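PDB 6V72: beta-lactamase II from Erythrobacter litoralis, which probably hydrolyses the amide bond of beta-lactam antibiotics to give substituted beta-amino acids, as a zinc-dependent class B enzyme. Local coordinates for residues A[106-110]-A[111-115]. Numbering follows the deposited sequence.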
# COMPACT_ATOMS: atom_id res chain seq x y z
N ALA A 106 17.59 20.80 0.87
CA ALA A 106 18.11 22.07 1.36
C ALA A 106 19.45 21.89 2.06
O ALA A 106 20.34 22.74 1.94
CB ALA A 106 17.10 22.72 2.31
N ALA A 107 19.61 20.79 2.80
CA ALA A 107 20.88 20.52 3.46
C ALA A 107 21.99 20.34 2.43
O ALA A 107 23.10 20.83 2.61
CB ALA A 107 20.77 19.28 4.35
N LEU A 108 21.70 19.63 1.33
CA LEU A 108 22.74 19.46 0.33
C LEU A 108 23.13 20.79 -0.30
O LEU A 108 24.31 21.06 -0.53
CB LEU A 108 22.28 18.47 -0.74
CG LEU A 108 21.92 17.08 -0.24
CD1 LEU A 108 21.53 16.22 -1.43
CD2 LEU A 108 23.11 16.49 0.52
N HIS A 109 22.15 21.63 -0.59
CA HIS A 109 22.48 22.91 -1.20
C HIS A 109 23.19 23.84 -0.23
O HIS A 109 24.09 24.57 -0.64
CB HIS A 109 21.23 23.54 -1.76
CG HIS A 109 20.69 22.78 -2.93
ND1 HIS A 109 19.42 22.98 -3.42
CD2 HIS A 109 21.25 21.81 -3.70
CE1 HIS A 109 19.23 22.20 -4.47
NE2 HIS A 109 20.32 21.48 -4.66
N GLY A 110 22.82 23.78 1.05
CA GLY A 110 23.57 24.55 2.03
C GLY A 110 25.03 24.15 2.09
O GLY A 110 25.89 24.96 2.43
N ALA A 111 25.33 22.89 1.76
CA ALA A 111 26.69 22.38 1.71
C ALA A 111 27.33 22.52 0.33
O ALA A 111 28.40 21.95 0.10
CB ALA A 111 26.73 20.91 2.14
N ASN A 112 26.68 23.25 -0.59
CA ASN A 112 27.21 23.50 -1.93
C ASN A 112 27.46 22.21 -2.70
O ASN A 112 28.42 22.10 -3.46
CB ASN A 112 28.50 24.33 -1.88
CG ASN A 112 28.24 25.81 -1.75
OD1 ASN A 112 27.11 26.23 -1.49
ND2 ASN A 112 29.28 26.62 -1.94
N ILE A 113 26.61 21.22 -2.48
CA ILE A 113 26.73 19.95 -3.18
C ILE A 113 25.90 19.99 -4.46
O ILE A 113 24.73 20.37 -4.44
CB ILE A 113 26.28 18.79 -2.28
CG1 ILE A 113 27.25 18.67 -1.10
CG2 ILE A 113 26.22 17.48 -3.06
CD1 ILE A 113 26.72 17.80 0.05
N ALA A 114 26.53 19.59 -5.58
CA ALA A 114 25.85 19.52 -6.87
C ALA A 114 24.87 18.35 -6.86
O ALA A 114 25.29 17.20 -6.75
CB ALA A 114 26.86 19.33 -7.99
N THR A 115 23.60 18.64 -7.05
CA THR A 115 22.53 17.66 -6.91
C THR A 115 21.94 17.35 -8.28
O THR A 115 21.77 18.25 -9.11
CB THR A 115 21.45 18.21 -5.99
OG1 THR A 115 21.13 19.55 -6.42
CG2 THR A 115 21.99 18.27 -4.57
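H109 reaches from the last turn of helix 105-110 across to T115 on the strand that follows. From CB the ring leaves with CG anti to the carbonyl carbon (chi1 -69°), which carries the ring's CD2/NE2 edge to T115. Its CD2 lies 3.8 Å from I113 O and passes 3.7 Å from T115 CG2. At the far end, NE2 meets T115 OG1 at 2.7 Å in a nearly straight hydrogen bond (163°). Either group may donate; the hydroxyl lies at the ring edge, in its plane, and is also bonded to the backbone N of R134. L108, one residue earlier on the helix, supplies the apolar contacts: its delta carbons part, CD1 going to T115 CG2 (3.8 Å) and CD2 to I113 CD1 (3.9 Å). L108 packs further on T74 of helix 71-84 and A92 of strand 89-93, I113 on V78 and A92. In the backbone, A111 N still bonds A107 O. The bonds from I113 N to L108 O (3.0 Å, 164°) and from N112 N to H109 O (2.9 Å), the latter donor standing above the carbonyl plane, with N112 as C-prime at positive phi, make a Schellman motif. It ends helix 105-110 and leads into strand 114-117, parallel to strand 89-93, in the larger, mixed sheet of the alpha-beta/beta-alpha sandwich of metallo-beta-lactamases.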